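Local coordinates for putative transcriptional regulator (Clostridium difficile, PDB 3QI7), which is of unknown function but, as a putative lipoprotein with a periplasmic binding protein-like fold, probably binds a small ligand such as a sugar, at residues D307-S312 against F345-E350; N25-N30 against Q277-I282; P311-Y316 against E338-L343; V132-G137 against D330-D335. All coordinates share one frame; numbering follows the deposited sequence. Where two conformers were deposited one is given.

Contact 1 of 4, residues D307-S312 against F345-E350; sequences DAFLPS and FGIGSE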
# COMPACT_ATOMS: atom_id res chain seq x y z
N ASP A 307 2.53 -0.53 -0.19
CA ASP A 307 3.73 0.30 -0.39
C ASP A 307 4.75 -0.35 -1.32
O ASP A 307 5.57 0.35 -1.92
CB ASP A 307 4.44 0.60 0.96
CG ASP A 307 3.73 1.69 1.78
OD1 ASP A 307 2.73 2.25 1.30
OD2 ASP A 307 4.20 1.99 2.91
N ALA A 308 4.74 -1.68 -1.40
CA ALA A 308 5.56 -2.41 -2.37
C ALA A 308 4.84 -2.72 -3.69
O ALA A 308 5.40 -2.58 -4.78
CB ALA A 308 6.13 -3.71 -1.74
N PHE A 309 3.58 -3.11 -3.60
CA PHE A 309 2.82 -3.45 -4.79
C PHE A 309 2.62 -2.29 -5.78
O PHE A 309 2.84 -2.49 -6.97
CB PHE A 309 1.46 -4.09 -4.41
CG PHE A 309 0.63 -4.45 -5.59
CD1 PHE A 309 0.93 -5.57 -6.35
CD2 PHE A 309 -0.43 -3.62 -6.00
CE1 PHE A 309 0.15 -5.91 -7.48
CE2 PHE A 309 -1.21 -3.93 -7.10
CZ PHE A 309 -0.91 -5.06 -7.86
N LEU A 310 2.18 -1.12 -5.31
CA LEU A 310 1.84 -0.05 -6.24
C LEU A 310 3.05 0.35 -7.10
O LEU A 310 2.95 0.39 -8.33
CB LEU A 310 1.23 1.18 -5.54
CG LEU A 310 -0.18 0.95 -4.98
CD1 LEU A 310 -0.53 2.05 -3.94
CD2 LEU A 310 -1.25 0.82 -6.12
N PRO A 311 4.19 0.66 -6.46
CA PRO A 311 5.35 1.03 -7.30
C PRO A 311 5.85 -0.13 -8.21
O PRO A 311 6.21 0.12 -9.35
CB PRO A 311 6.41 1.47 -6.28
CG PRO A 311 6.01 0.82 -5.03
CD PRO A 311 4.51 0.79 -5.04
N SER A 312 5.83 -1.37 -7.73
CA SER A 312 6.25 -2.49 -8.58
C SER A 312 5.30 -2.70 -9.76
O SER A 312 5.76 -2.97 -10.87
CB SER A 312 6.38 -3.78 -7.78
OG SER A 312 7.05 -4.75 -8.56
N PHE A 345 2.51 -10.95 -11.04
CA PHE A 345 2.60 -11.25 -9.60
C PHE A 345 1.99 -12.59 -9.19
O PHE A 345 2.27 -13.10 -8.09
CB PHE A 345 1.92 -10.16 -8.79
CG PHE A 345 2.51 -8.79 -8.98
CD1 PHE A 345 2.08 -7.97 -10.01
CD2 PHE A 345 3.50 -8.33 -8.14
CE1 PHE A 345 2.60 -6.72 -10.16
CE2 PHE A 345 4.04 -7.09 -8.30
CZ PHE A 345 3.59 -6.27 -9.34
N GLY A 346 1.13 -13.17 -10.02
CA GLY A 346 0.39 -14.40 -9.64
C GLY A 346 -0.53 -14.24 -8.44
O GLY A 346 -0.73 -15.19 -7.66
N ILE A 347 -1.09 -13.05 -8.28
CA ILE A 347 -2.07 -12.77 -7.25
C ILE A 347 -3.37 -12.17 -7.83
O ILE A 347 -3.38 -11.51 -8.90
CB ILE A 347 -1.49 -11.87 -6.11
CG1 ILE A 347 -1.31 -10.42 -6.56
CG2 ILE A 347 -0.17 -12.48 -5.52
CD1 ILE A 347 -0.56 -9.52 -5.49
N GLY A 348 -4.45 -12.37 -7.09
CA GLY A 348 -5.74 -11.78 -7.47
C GLY A 348 -5.86 -10.38 -6.91
O GLY A 348 -5.22 -10.00 -5.90
N SER A 349 -6.71 -9.60 -7.55
CA SER A 349 -6.88 -8.21 -7.21
C SER A 349 -8.22 -7.73 -7.75
O SER A 349 -8.82 -8.37 -8.58
CB SER A 349 -5.75 -7.38 -7.88
OG SER A 349 -5.81 -7.43 -9.31
N GLU A 350 -8.67 -6.58 -7.29
CA GLU A 350 -9.83 -5.92 -7.90
C GLU A 350 -9.54 -4.44 -8.03
O GLU A 350 -9.17 -3.77 -7.06
CB GLU A 350 -11.11 -6.15 -7.08
CG GLU A 350 -12.42 -5.60 -7.75
CD GLU A 350 -13.63 -5.66 -6.81
OE1 GLU A 350 -13.66 -6.53 -5.92
OE2 GLU A 350 -14.56 -4.83 -6.93
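Phe309 turns the edge of its ring toward the face of Phe345, and this T-shaped (edge-to-face) pair carries the contact. The two centroids lie 4.9 Å apart and the planes meet at 55°, so the T is clearly tilted. The leading atom is Phe309 CE1, which stands over the centre of the Phe345 ring, 3.7 Å from Phe345 CE1; CD1 of Phe309 follows it toward the CE2 side of the same ring. With its CG anti to the backbone N (chi1 180°), Phe309 reaches out from helix 306-324, while Phe345, the last residue of helix 334-345, leans in toward it. Ser312, one turn further along the first helix, adds a lesser and less certain touch at the edge of the Phe345 ring, since its side chain has two conformers. Beyond the rings, the chain leaves the helix at Gly346 with positive phi and doubles back to bring Ile347 CD1 within 4.2 Å of Phe309 CE1. Phe309 thus touches both the helix end and the turn that follows it. Thr341 and Leu366 also pack on Phe309, and Met304 touches both rings. The contact is apolar helix-to-turn packing, in which the turn leading from helix 334-345 into strand 349-353 packs on a helix beside the sheet, an alpha-to-beta connection of this periplasmic binding protein-like fold.

Contact 2 of 4, residues N25-N30 against Q277-I282; sequences NKVQYN and QNYDKI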
# COMPACT_ATOMS: atom_id res chain seq x y z
N ASN A 25 10.90 6.15 3.75
CA ASN A 25 10.04 5.12 3.14
C ASN A 25 10.88 3.91 2.70
O ASN A 25 11.21 3.75 1.54
CB ASN A 25 9.28 5.69 1.92
CG ASN A 25 8.17 6.67 2.31
OD1 ASN A 25 7.84 6.82 3.49
ND2 ASN A 25 7.64 7.36 1.32
N LYS A 26 11.24 3.05 3.66
CA LYS A 26 12.17 1.97 3.41
C LYS A 26 11.64 0.97 2.39
O LYS A 26 12.36 0.52 1.49
CB LYS A 26 12.51 1.26 4.72
CG LYS A 26 13.46 0.11 4.56
CD LYS A 26 13.87 -0.43 5.95
CE LYS A 26 14.95 -1.50 5.83
NZ LYS A 26 15.34 -2.13 7.16
N VAL A 27 10.36 0.64 2.52
CA VAL A 27 9.76 -0.37 1.65
C VAL A 27 9.75 0.10 0.18
O VAL A 27 10.17 -0.64 -0.71
CB VAL A 27 8.32 -0.79 2.13
CG1 VAL A 27 7.57 -1.57 1.02
CG2 VAL A 27 8.44 -1.68 3.40
N GLN A 28 9.27 1.31 -0.07
CA GLN A 28 9.24 1.86 -1.41
C GLN A 28 10.66 1.95 -2.00
O GLN A 28 10.89 1.60 -3.18
CB GLN A 28 8.60 3.26 -1.42
CG GLN A 28 7.12 3.27 -1.04
CD GLN A 28 6.87 3.57 0.44
OE1 GLN A 28 7.50 2.99 1.40
NE2 GLN A 28 5.98 4.50 0.65
N TYR A 29 11.60 2.42 -1.17
CA TYR A 29 12.98 2.65 -1.62
C TYR A 29 13.64 1.34 -2.05
O TYR A 29 14.20 1.21 -3.18
CB TYR A 29 13.78 3.35 -0.53
CG TYR A 29 15.17 3.76 -0.97
CD1 TYR A 29 16.21 2.82 -1.07
CD2 TYR A 29 15.44 5.08 -1.28
CE1 TYR A 29 17.46 3.19 -1.49
CE2 TYR A 29 16.70 5.46 -1.67
CZ TYR A 29 17.71 4.51 -1.77
OH TYR A 29 18.97 4.91 -2.18
N ASN A 30 13.55 0.35 -1.16
CA ASN A 30 14.15 -0.94 -1.42
C ASN A 30 13.46 -1.75 -2.52
O ASN A 30 14.15 -2.49 -3.22
CB ASN A 30 14.30 -1.74 -0.13
CG ASN A 30 15.44 -1.23 0.76
OD1 ASN A 30 16.28 -0.45 0.34
ND2 ASN A 30 15.48 -1.71 2.01
N GLN A 277 12.35 -8.14 1.30
CA GLN A 277 11.38 -7.93 0.23
C GLN A 277 10.89 -9.29 -0.34
O GLN A 277 10.20 -9.31 -1.36
CB GLN A 277 11.98 -7.08 -0.92
CG GLN A 277 12.06 -5.56 -0.69
CD GLN A 277 13.11 -5.17 0.35
OE1 GLN A 277 12.80 -4.59 1.41
NE2 GLN A 277 14.35 -5.53 0.07
N ASN A 278 11.27 -10.41 0.28
CA ASN A 278 10.77 -11.70 -0.16
C ASN A 278 9.44 -11.98 0.61
O ASN A 278 9.41 -12.71 1.60
CB ASN A 278 11.79 -12.81 0.06
CG ASN A 278 11.38 -14.12 -0.59
OD1 ASN A 278 10.19 -14.42 -0.74
ND2 ASN A 278 12.34 -14.92 -0.94
N TYR A 279 8.37 -11.38 0.15
CA TYR A 279 7.11 -11.43 0.89
C TYR A 279 6.52 -12.84 0.96
O TYR A 279 5.88 -13.17 1.96
CB TYR A 279 6.12 -10.42 0.33
CG TYR A 279 6.66 -9.02 0.41
CD1 TYR A 279 6.91 -8.43 1.65
CD2 TYR A 279 6.96 -8.29 -0.73
CE1 TYR A 279 7.44 -7.18 1.74
CE2 TYR A 279 7.49 -7.00 -0.64
CZ TYR A 279 7.72 -6.45 0.59
OH TYR A 279 8.25 -5.19 0.70
N ASP A 280 6.72 -13.67 -0.05
CA ASP A 280 6.18 -15.04 0.00
C ASP A 280 6.85 -15.86 1.11
O ASP A 280 6.20 -16.65 1.78
CB ASP A 280 6.35 -15.77 -1.32
CG ASP A 280 5.50 -15.17 -2.42
OD1 ASP A 280 4.55 -14.42 -2.12
OD2 ASP A 280 5.80 -15.43 -3.59
N LYS A 281 8.15 -15.65 1.29
CA LYS A 281 8.93 -16.40 2.27
C LYS A 281 8.56 -15.91 3.67
O LYS A 281 8.44 -16.70 4.60
CB LYS A 281 10.43 -16.24 1.98
CG LYS A 281 11.31 -17.03 2.95
CD LYS A 281 12.82 -16.74 2.76
CE LYS A 281 13.67 -17.69 3.63
NZ LYS A 281 15.12 -17.29 3.67
N ILE A 282 8.42 -14.59 3.82
CA ILE A 282 7.98 -14.00 5.09
C ILE A 282 6.60 -14.56 5.47
O ILE A 282 6.37 -14.93 6.63
CB ILE A 282 7.96 -12.47 5.07
CG1 ILE A 282 9.38 -11.91 4.79
CG2 ILE A 282 7.40 -11.91 6.41
CD1 ILE A 282 9.41 -10.40 4.43
O HOH W 1 13.98 -3.38 3.17
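Gln277 bends at chi2 (71°), which carries its amide up against Asn30, whose CG lies anti to its own carbonyl carbon (chi1 -74°). The side chains cross at about a right angle with their amide planes 63° apart, and the meeting is between an oxygen and a methylene: Gln277 OE1 sits 3.6 Å from Asn30 CB. The amide nitrogen of Asn30 stays further off, with ND2 4.0 Å from Gln277 OE1. A water between them accepts from Asn30 ND2 and donates to Gln277 OE1, but both separations are so short, 2.5 Å from the water to Asn30 ND2 and 2.4 Å from it to Gln277 OE1, that the details of this bridge are doubtful. Helix 26-42, which follows the first strand of the eight-stranded sheet, here meets the start of helix 279-292, a junction of elements far apart in sequence that is consistent with the two-lobed build of periplasmic binding proteins. Alongside the amides, Tyr279 extends its hydroxyl toward Val27, with OH 3.7 Å from CG1; Ala308 of helix 306-324 touches both residues. The backbone carbonyl carbon of Gln277 lies over one face of the Tyr279 ring. Asn278 is the N-cap of helix 279-292 and accepts from Lys281 N through OD1 at 3.1 Å, the donor standing above the carbonyl plane. Lys281 NZ in turn makes a salt bridge with Asp275, three residues before the cap.

Contact 3 of 4, residues P311-Y316 against E338-L343; sequences PSLAIY and EAFTEL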
# COMPACT_ATOMS: atom_id res chain seq x y z
N PRO A 311 4.19 0.66 -6.46
CA PRO A 311 5.35 1.03 -7.30
C PRO A 311 5.85 -0.13 -8.21
O PRO A 311 6.21 0.12 -9.35
CB PRO A 311 6.41 1.47 -6.28
CG PRO A 311 6.01 0.82 -5.03
CD PRO A 311 4.51 0.79 -5.04
N SER A 312 5.83 -1.37 -7.73
CA SER A 312 6.25 -2.49 -8.58
C SER A 312 5.30 -2.70 -9.76
O SER A 312 5.76 -2.97 -10.87
CB SER A 312 6.38 -3.78 -7.78
OG SER A 312 7.05 -4.75 -8.56
N LEU A 313 3.99 -2.59 -9.52
CA LEU A 313 3.01 -2.68 -10.61
C LEU A 313 3.22 -1.53 -11.60
O LEU A 313 3.17 -1.73 -12.82
CB LEU A 313 1.57 -2.64 -10.07
CG LEU A 313 0.44 -2.44 -11.10
CD1 LEU A 313 0.44 -3.63 -12.09
CD2 LEU A 313 -0.96 -2.27 -10.48
N ALA A 314 3.39 -0.32 -11.07
CA ALA A 314 3.59 0.88 -11.93
C ALA A 314 4.84 0.74 -12.81
O ALA A 314 4.81 1.08 -14.00
CB ALA A 314 3.65 2.18 -11.09
N ILE A 315 5.92 0.22 -12.24
CA ILE A 315 7.15 0.00 -13.04
C ILE A 315 6.90 -1.01 -14.20
O ILE A 315 7.29 -0.76 -15.34
CB ILE A 315 8.33 -0.44 -12.15
CG1 ILE A 315 8.72 0.71 -11.21
CG2 ILE A 315 9.54 -0.87 -13.01
CD1 ILE A 315 9.44 0.25 -9.98
N TYR A 316 6.27 -2.14 -13.89
CA TYR A 316 5.97 -3.17 -14.89
C TYR A 316 5.06 -2.63 -15.98
O TYR A 316 5.24 -2.95 -17.16
CB TYR A 316 5.31 -4.40 -14.26
CG TYR A 316 6.24 -5.35 -13.51
CD1 TYR A 316 7.46 -5.74 -14.03
CD2 TYR A 316 5.87 -5.87 -12.30
CE1 TYR A 316 8.31 -6.63 -13.32
CE2 TYR A 316 6.69 -6.73 -11.60
CZ TYR A 316 7.90 -7.12 -12.11
OH TYR A 316 8.68 -7.98 -11.37
N GLU A 338 -6.22 -6.30 -13.75
CA GLU A 338 -6.32 -7.55 -13.01
C GLU A 338 -5.57 -8.68 -13.71
O GLU A 338 -4.83 -9.44 -13.06
CB GLU A 338 -7.80 -7.90 -12.75
CG GLU A 338 -8.42 -6.92 -11.76
CD GLU A 338 -9.93 -7.01 -11.65
OE1 GLU A 338 -10.53 -8.08 -11.94
OE2 GLU A 338 -10.51 -5.97 -11.24
N ALA A 339 -5.75 -8.81 -15.02
CA ALA A 339 -5.02 -9.86 -15.75
C ALA A 339 -3.51 -9.62 -15.69
O ALA A 339 -2.74 -10.57 -15.51
CB ALA A 339 -5.53 -9.96 -17.22
N PHE A 340 -3.09 -8.36 -15.86
CA PHE A 340 -1.66 -7.98 -15.81
C PHE A 340 -1.09 -8.27 -14.42
O PHE A 340 0.03 -8.79 -14.31
CB PHE A 340 -1.50 -6.51 -16.17
CG PHE A 340 -0.08 -6.09 -16.46
CD1 PHE A 340 0.56 -6.49 -17.61
CD2 PHE A 340 0.62 -5.26 -15.56
CE1 PHE A 340 1.89 -6.08 -17.89
CE2 PHE A 340 1.95 -4.85 -15.83
CZ PHE A 340 2.56 -5.24 -16.99
N THR A 341 -1.89 -8.05 -13.37
CA THR A 341 -1.47 -8.40 -12.01
C THR A 341 -1.29 -9.92 -11.85
O THR A 341 -0.34 -10.36 -11.25
CB THR A 341 -2.44 -7.82 -10.97
OG1 THR A 341 -2.42 -6.39 -11.09
CG2 THR A 341 -2.09 -8.22 -9.52
N GLU A 342 -2.20 -10.72 -12.40
CA GLU A 342 -2.00 -12.18 -12.39
C GLU A 342 -0.72 -12.56 -13.13
O GLU A 342 0.11 -13.33 -12.62
CB GLU A 342 -3.17 -12.90 -13.03
CG GLU A 342 -4.48 -12.76 -12.30
CD GLU A 342 -4.63 -13.69 -11.13
OE1 GLU A 342 -3.69 -14.49 -10.84
OE2 GLU A 342 -5.73 -13.59 -10.51
N LEU A 343 -0.55 -11.98 -14.31
CA LEU A 343 0.65 -12.25 -15.15
C LEU A 343 1.94 -11.94 -14.41
O LEU A 343 2.87 -12.76 -14.40
CB LEU A 343 0.60 -11.38 -16.41
CG LEU A 343 1.70 -11.54 -17.46
CD1 LEU A 343 1.71 -12.99 -17.95
CD2 LEU A 343 1.51 -10.56 -18.65
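Leu313 and Tyr316 pack against Phe340 and Thr341 in a buried helix-helix contact, where helix 306-324 crosses helix 334-345 nearly at right angles. Over these short segments the axes make an angle of 99° and come no closer than 11.2 Å; the gap is bridged chiefly by the Phe340 ring, with Leu313 meeting it. The CG of Phe340 is anti to the backbone N (chi1 -167°), and the ring is thrust edge-first at the other helix. Leu313 CD1 comes to that edge near the ring plane, 3.8 Å from Phe340 CD2. Further round the rim, Tyr316 is met at its base instead of its ring, with CB 3.7 Å from Phe340 CE2. The carbonyl of the same residue also lies near the ring plane, Tyr316 O being 3.5 Å from Phe340 CZ. While the start of the Tyr316 side chain points toward helix 334-345, the phenol leads away, and its OH is hydrogen-bonded to Glu38 of helix 26-42. Thr341 adds a smaller touch, crossing Leu313 at about a right angle with OG1 4.1 Å from Leu313 CD1. That hydroxyl is hydrogen-bonded to the backbone oxygen of Leu337 one turn earlier, which satisfies it within its own helix. Phe351 of strand 349-353 touches both Leu313 and Thr341, and Leu317 packs on Phe340. The near-perpendicular helix pair, joined through the short helix 328-331, belongs to the helical layer flanking the eight-stranded sheet of an alpha/beta lobe.

Contact 4 of 4, residues V132-G137 against D330-D335; sequences VDVNLG and DVCDPD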
# COMPACT_ATOMS: atom_id res chain seq x y z
N VAL A 132 -2.02 13.59 -14.85
CA VAL A 132 -1.08 12.45 -14.86
C VAL A 132 -1.71 11.33 -15.67
O VAL A 132 -2.92 11.06 -15.55
CB VAL A 132 -0.77 11.99 -13.40
CG1 VAL A 132 0.18 10.79 -13.38
CG2 VAL A 132 -0.22 13.17 -12.56
N ASP A 133 -0.91 10.65 -16.51
CA ASP A 133 -1.48 9.65 -17.45
C ASP A 133 -2.20 8.45 -16.78
O ASP A 133 -3.32 8.12 -17.15
CB ASP A 133 -0.41 9.10 -18.41
CG ASP A 133 0.26 10.18 -19.25
OD1 ASP A 133 -0.44 11.12 -19.66
OD2 ASP A 133 1.50 10.07 -19.51
N VAL A 134 -1.51 7.76 -15.85
CA VAL A 134 -2.04 6.58 -15.14
C VAL A 134 -1.89 6.81 -13.64
O VAL A 134 -0.85 7.26 -13.18
CB VAL A 134 -1.30 5.28 -15.54
CG1 VAL A 134 -1.89 4.06 -14.81
CG2 VAL A 134 -1.35 5.08 -17.05
N ASN A 135 -2.97 6.57 -12.92
CA ASN A 135 -3.06 6.82 -11.48
C ASN A 135 -3.56 5.59 -10.74
O ASN A 135 -4.63 5.09 -11.03
CB ASN A 135 -3.94 8.03 -11.22
CG ASN A 135 -3.41 9.28 -11.91
OD1 ASN A 135 -2.43 9.87 -11.44
ND2 ASN A 135 -3.98 9.64 -13.07
N LEU A 136 -2.75 5.11 -9.82
CA LEU A 136 -3.00 3.92 -9.05
C LEU A 136 -2.97 4.30 -7.59
O LEU A 136 -2.09 5.07 -7.16
CB LEU A 136 -1.90 2.91 -9.30
CG LEU A 136 -1.64 2.53 -10.76
CD1 LEU A 136 -0.36 1.63 -10.84
CD2 LEU A 136 -2.85 1.86 -11.36
N GLY A 137 -3.95 3.83 -6.83
CA GLY A 137 -4.05 4.20 -5.43
C GLY A 137 -4.99 3.29 -4.68
O GLY A 137 -5.36 2.21 -5.15
N ASP A 330 -5.30 2.33 -23.30
CA ASP A 330 -5.06 0.89 -23.52
C ASP A 330 -4.97 0.09 -22.22
O ASP A 330 -5.34 -1.09 -22.20
CB ASP A 330 -3.76 0.67 -24.27
CG ASP A 330 -3.76 1.26 -25.64
OD1 ASP A 330 -4.70 0.96 -26.41
OD2 ASP A 330 -2.82 2.01 -25.97
N VAL A 331 -4.48 0.72 -21.16
CA VAL A 331 -4.18 -0.01 -19.92
C VAL A 331 -5.13 0.30 -18.75
O VAL A 331 -5.27 -0.53 -17.86
CB VAL A 331 -2.68 0.15 -19.47
CG1 VAL A 331 -1.72 -0.24 -20.63
CG2 VAL A 331 -2.37 1.54 -18.95
N CYS A 332 -5.80 1.45 -18.76
CA CYS A 332 -6.61 1.86 -17.62
C CYS A 332 -8.02 1.27 -17.76
O CYS A 332 -8.96 1.93 -18.22
CB CYS A 332 -6.64 3.38 -17.47
SG CYS A 332 -5.06 4.09 -17.02
N ASP A 333 -8.12 -0.00 -17.36
CA ASP A 333 -9.35 -0.80 -17.44
C ASP A 333 -9.22 -1.91 -16.39
O ASP A 333 -8.18 -2.56 -16.35
CB ASP A 333 -9.46 -1.40 -18.84
CG ASP A 333 -10.47 -2.56 -18.92
OD1 ASP A 333 -11.68 -2.30 -18.97
OD2 ASP A 333 -10.04 -3.73 -18.96
N PRO A 334 -10.25 -2.12 -15.55
CA PRO A 334 -10.09 -3.12 -14.46
C PRO A 334 -9.69 -4.52 -14.92
O PRO A 334 -8.79 -5.13 -14.31
CB PRO A 334 -11.49 -3.16 -13.85
CG PRO A 334 -12.06 -1.84 -14.14
CD PRO A 334 -11.57 -1.48 -15.49
N ASP A 335 -10.30 -5.03 -16.00
CA ASP A 335 -9.97 -6.38 -16.51
C ASP A 335 -8.53 -6.46 -17.00
O ASP A 335 -7.82 -7.43 -16.69
CB ASP A 335 -10.92 -6.84 -17.63
CG ASP A 335 -12.33 -7.19 -17.11
OD1 ASP A 335 -12.50 -7.49 -15.90
OD2 ASP A 335 -13.27 -7.15 -17.94
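Val134 and Cys332 bury the greatest surface here, with Val331 as a smaller third partner. The sulfur faces the fork of Val134, Cys332 SG being 3.8 Å from CG2 and 3.9 Å from CG1 of that valine. The thiol is aimed by a first torsion of -67°, SG anti to the carbonyl carbon, as the chain turns out of helix 328-331 through an inverse gamma turn centred on Cys332. Val331, the residue before it, crosses Val134 at about a right angle and offers CG2 at 4.1 Å from Val134 CG2. All three side chains are buried, and Met321 of helix 306-324 touches both valines. Next to this apolar patch, polar bonds fix the start of the strand. Asn135 ND2 donates to Val132 O from above the carbonyl plane at 3.0 Å, while Asn135 OD1 is held by Ser118 of the neighbouring strand. Asp133 forms a salt bridge with Lys108. Strand 134-137 runs parallel to both 115-118 and 361-370, so the contact sets an inner strand against the turn between two helices, the sheet-to-helix layering of an alpha/beta periplasmic binding protein-like lobe.

Overall arrangement
Contacts 1, 3 and 4 gather round helix 306-324 and the large mixed sheet. Contacts 1 and 3 share Pro311 and Ser312, and their centres are only 6 Å apart; helix 334-345 leads from contact 3 through Phe345 into strand 349-353. Contact 4 lies about 11 Å from contact 3, centre to centre, and Leu136 of its strand packs against Leu310 and Leu313 of the helix. Contact 2 lies where helix 26-42 reaches helix 306-324, its centre 12 Å from that of contact 1, with Asp307 against Val27 and Gln28. Along the chain, contact 2 closes before contacts 1 and 3 open, whereas contact 4 alternates with all three, and C-terminal strand 361-370 joins the sheet beside strand 134-137.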